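PDB 3QKC: geranyl diphosphate synthase small subunit from Antirrhinum majus, which probably acts as the non-catalytic, regulatory partner of a larger prenyltransferase subunit in making geranyl diphosphate, the ten-carbon precursor of monoterpenes. Local coordinates for residues L138-E143 and A192-C197; L52-C57 and D66-A71. All blocks are in the same frame, centred on the assembly; numbering follows the deposited sequence.

Interaction 1: L138-E143 and A192-C197; sequences LRAIIE and AILGGC
Ile193 carries most of this contact, pushing its side chain from the C-terminal part of helix 169-195 against helix 134-148. The joining forces are apolar. Arg139 keeps CG anti to the backbone N (chi1 -168°) and runs out extended to NE, so its aliphatic stem crosses Ile193 at about a right angle. Its CG sits 3.6 Å from Ile193 CD1, while Ile193 CG1 lies over one face of the guanidinium. One turn further on, Glu143 CG approaches the same methyl, Ile193 CD1, at 3.8 Å, so this methyl fits into the notch formed by the stems of the two charged residues. Beside it, Ala140 CB meets Leu194 CD1 more loosely, at 4.3 Å.

Both charges find partners on helix 199-219: Arg139 NH1 forms a salt bridge with Glu199, its first residue, and Glu143 OE2 one with Arg206. An alanine in place of Arg139 would probably uncover Ile193 CD1 and CG1 on this side and leave Glu199 without that ionic partner. Apolar contacts, with the charged tips turned to a third helix, join two roughly antiparallel helices of the all-alpha isoprenyl diphosphate synthase fold.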
# COMPACT_ATOMS: atom_id res chain seq x y z
N LEU A 138 -0.11 -9.14 11.58
CA LEU A 138 -0.71 -7.82 11.64
C LEU A 138 0.32 -6.80 12.11
O LEU A 138 0.40 -5.71 11.55
CB LEU A 138 -1.90 -7.83 12.59
CG LEU A 138 -3.15 -7.00 12.32
CD1 LEU A 138 -3.54 -7.06 10.86
CD2 LEU A 138 -4.28 -7.54 13.22
N ARG A 139 1.11 -7.15 13.13
CA ARG A 139 2.15 -6.24 13.59
C ARG A 139 3.24 -6.00 12.54
O ARG A 139 3.76 -4.89 12.43
CB ARG A 139 2.76 -6.67 14.92
CG ARG A 139 3.63 -5.56 15.54
CD ARG A 139 4.02 -5.86 16.97
NE ARG A 139 5.04 -4.94 17.48
CZ ARG A 139 5.59 -5.04 18.69
NH1 ARG A 139 5.24 -6.02 19.51
NH2 ARG A 139 6.50 -4.15 19.09
N ALA A 140 3.57 -7.05 11.78
CA ALA A 140 4.55 -6.96 10.69
C ALA A 140 4.04 -6.02 9.60
O ALA A 140 4.81 -5.29 8.99
CB ALA A 140 4.83 -8.36 10.11
N ILE A 141 2.73 -6.05 9.39
CA ILE A 141 2.06 -5.23 8.39
C ILE A 141 2.10 -3.76 8.80
O ILE A 141 2.40 -2.88 7.98
CB ILE A 141 0.64 -5.75 8.16
CG1 ILE A 141 0.69 -6.89 7.14
CG2 ILE A 141 -0.32 -4.64 7.73
CD1 ILE A 141 -0.41 -7.88 7.28
N ILE A 142 1.86 -3.53 10.09
CA ILE A 142 2.01 -2.21 10.67
C ILE A 142 3.40 -1.65 10.39
O ILE A 142 3.52 -0.49 9.96
CB ILE A 142 1.72 -2.21 12.18
CG1 ILE A 142 0.22 -2.43 12.40
CG2 ILE A 142 2.14 -0.90 12.79
CD1 ILE A 142 -0.11 -3.16 13.70
N GLU A 143 4.43 -2.48 10.59
CA GLU A 143 5.81 -2.08 10.33
C GLU A 143 6.06 -1.68 8.88
O GLU A 143 6.72 -0.68 8.62
CB GLU A 143 6.80 -3.20 10.69
CG GLU A 143 7.12 -3.31 12.16
CD GLU A 143 7.66 -2.03 12.75
OE1 GLU A 143 8.62 -1.46 12.22
OE2 GLU A 143 7.13 -1.61 13.78
N ALA A 192 12.34 -9.66 13.70
CA ALA A 192 12.23 -9.91 15.12
C ALA A 192 10.80 -10.29 15.52
O ALA A 192 10.60 -11.24 16.29
CB ALA A 192 12.75 -8.70 15.92
N ILE A 193 9.82 -9.57 14.98
CA ILE A 193 8.42 -9.83 15.29
C ILE A 193 8.06 -11.24 14.85
O ILE A 193 7.47 -12.01 15.62
CB ILE A 193 7.45 -8.81 14.62
CG1 ILE A 193 7.50 -7.46 15.36
CG2 ILE A 193 6.01 -9.34 14.62
CD1 ILE A 193 7.03 -6.27 14.50
N LEU A 194 8.45 -11.58 13.62
CA LEU A 194 8.12 -12.88 13.06
C LEU A 194 8.94 -13.96 13.73
O LEU A 194 8.52 -15.10 13.82
CB LEU A 194 8.30 -12.88 11.53
CG LEU A 194 7.31 -11.88 10.90
CD1 LEU A 194 7.73 -11.41 9.49
CD2 LEU A 194 5.88 -12.45 10.88
N GLY A 195 10.10 -13.56 14.25
CA GLY A 195 10.97 -14.48 14.96
C GLY A 195 10.43 -14.84 16.33
O GLY A 195 10.91 -15.78 16.94
N GLY A 196 9.43 -14.10 16.80
CA GLY A 196 8.88 -14.29 18.14
C GLY A 196 9.87 -13.72 19.12
O GLY A 196 10.85 -14.38 19.49
N CYS A 197 9.63 -12.49 19.55
CA CYS A 197 10.68 -11.73 20.22
C CYS A 197 10.13 -10.96 21.39
O CYS A 197 8.92 -10.72 21.47
CB CYS A 197 11.27 -10.75 19.21
SG CYS A 197 13.04 -10.59 19.25

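Interaction 2: L52-C57 and D66-A71; sequences LCVAAC and DAMAAA
Helices 48-59 and 68-85 form an antiparallel helical hairpin in the all-alpha isoprenyl diphosphate synthase fold, and residues 52-57 meet 66-71 close to its turn. Small residues let the backbones come close: the CA atoms of Cys53 and Ala71 are 5.4 Å apart.

The tight part is built from Cys53, Val54 and Cys57 against three alanines. Ala67 points its methyl at the other helix, where CB touches Cys57 CB at 3.6 Å and also faces the CA of Val54. Both cysteines hold SG anti to the backbone N (chi1 -175° in each), so the two sulfurs leave the helix in the same way, one turn apart. Cys57 SG flanks the Ala67 methyl, 3.8 Å from Ala67 CB. Val54 sends CG2, the branch beside its backbone N, onto Ala71 CB at 3.6 Å. Behind this pair, Ile13 and Ile17 of helix 5-24 cover Val54 and Ala71 respectively.

Packing slackens towards the margins. Met68 starts out away from the partner helix, but bends at chi2 and chi3 until its CE comes to 4.2 Å from Val54 CG2, crossing it obliquely; Tyr20 of helix 5-24 also touches this methionine. Asp66 is the exposed member, giving the contact little beyond its CB beside Cys57 SG, while its carboxylate makes a weak hydrogen bond to the backbone N of Asp63.

On the buried side, Cys53 SG nestles against the start of helix 68-85, 3.8 Å from the CB of Ala70.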
# COMPACT_ATOMS: atom_id res chain seq x y z
N LEU A 52 18.51 -8.18 5.89
CA LEU A 52 18.47 -7.95 7.34
C LEU A 52 17.20 -8.53 7.97
O LEU A 52 17.23 -9.10 9.06
CB LEU A 52 18.61 -6.46 7.67
CG LEU A 52 18.60 -6.02 9.14
CD1 LEU A 52 19.66 -6.78 9.96
CD2 LEU A 52 18.78 -4.50 9.27
N CYS A 53 16.08 -8.39 7.26
CA CYS A 53 14.82 -8.99 7.71
C CYS A 53 14.96 -10.46 8.02
O CYS A 53 14.60 -10.90 9.11
CB CYS A 53 13.72 -8.79 6.69
SG CYS A 53 12.14 -9.41 7.32
N VAL A 54 15.50 -11.22 7.07
CA VAL A 54 15.69 -12.66 7.29
C VAL A 54 16.68 -12.94 8.42
O VAL A 54 16.42 -13.80 9.30
CB VAL A 54 16.10 -13.39 6.00
CG1 VAL A 54 16.39 -14.87 6.28
CG2 VAL A 54 14.99 -13.27 4.94
N ALA A 55 17.80 -12.21 8.42
CA ALA A 55 18.87 -12.43 9.38
C ALA A 55 18.45 -12.09 10.80
O ALA A 55 18.88 -12.75 11.76
CB ALA A 55 20.10 -11.66 8.99
N ALA A 56 17.61 -11.06 10.93
CA ALA A 56 17.09 -10.64 12.22
C ALA A 56 16.18 -11.73 12.80
O ALA A 56 16.25 -12.03 13.99
CB ALA A 56 16.33 -9.30 12.12
N CYS A 57 15.37 -12.33 11.92
CA CYS A 57 14.48 -13.43 12.28
C CYS A 57 15.24 -14.66 12.76
O CYS A 57 14.86 -15.28 13.76
CB CYS A 57 13.58 -13.79 11.09
SG CYS A 57 12.34 -15.03 11.49
N ASP A 66 9.64 -18.23 7.87
CA ASP A 66 8.82 -17.36 8.71
C ASP A 66 8.91 -15.87 8.32
O ASP A 66 7.98 -15.10 8.60
CB ASP A 66 9.22 -17.50 10.18
CG ASP A 66 8.69 -18.77 10.84
OD1 ASP A 66 9.28 -19.19 11.86
OD2 ASP A 66 7.68 -19.32 10.35
N ALA A 67 10.02 -15.49 7.68
CA ALA A 67 10.30 -14.09 7.35
C ALA A 67 10.38 -13.82 5.84
O ALA A 67 10.60 -12.67 5.42
CB ALA A 67 11.60 -13.63 8.03
N MET A 68 10.19 -14.87 5.04
CA MET A 68 10.37 -14.80 3.59
C MET A 68 9.40 -13.80 2.96
O MET A 68 9.79 -13.00 2.11
CB MET A 68 10.20 -16.19 2.98
CG MET A 68 11.09 -16.51 1.76
SD MET A 68 12.81 -15.94 1.80
CE MET A 68 13.47 -16.76 3.23
N ALA A 69 8.14 -13.85 3.39
CA ALA A 69 7.12 -12.90 2.89
C ALA A 69 7.44 -11.45 3.25
O ALA A 69 7.34 -10.57 2.38
CB ALA A 69 5.73 -13.30 3.40
N ALA A 70 7.82 -11.21 4.50
CA ALA A 70 8.23 -9.89 4.99
C ALA A 70 9.45 -9.35 4.23
O ALA A 70 9.46 -8.20 3.79
CB ALA A 70 8.53 -9.97 6.45
N ALA A 71 10.47 -10.19 4.07
CA ALA A 71 11.70 -9.81 3.39
C ALA A 71 11.41 -9.40 1.96
O ALA A 71 11.99 -8.44 1.46
CB ALA A 71 12.71 -10.95 3.43

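How the interactions relate
Along the chain the two contacts come in series: the hairpin of interaction 2 closes long before interaction 1 brings helix 134-148 against helix 169-195. In space their centres are about 10 Å apart, on the same side of the chain's centre, and they touch directly. Leu194 is the bridge, its CD1 packing at 3.5 Å on Ala70 CB, while Gly195 CA lies beside Cys57 SG. Met123 of helix 105-126 reaches both contacts too, touching Ala140 and Ala70. The end of helix 169-195 thus ties the hairpin of helices 48-59 and 68-85 to helix 134-148, whose residues Leu138, Ile141 and Ile142 pack against the second subunit, linking the hairpin indirectly to the dimer interface.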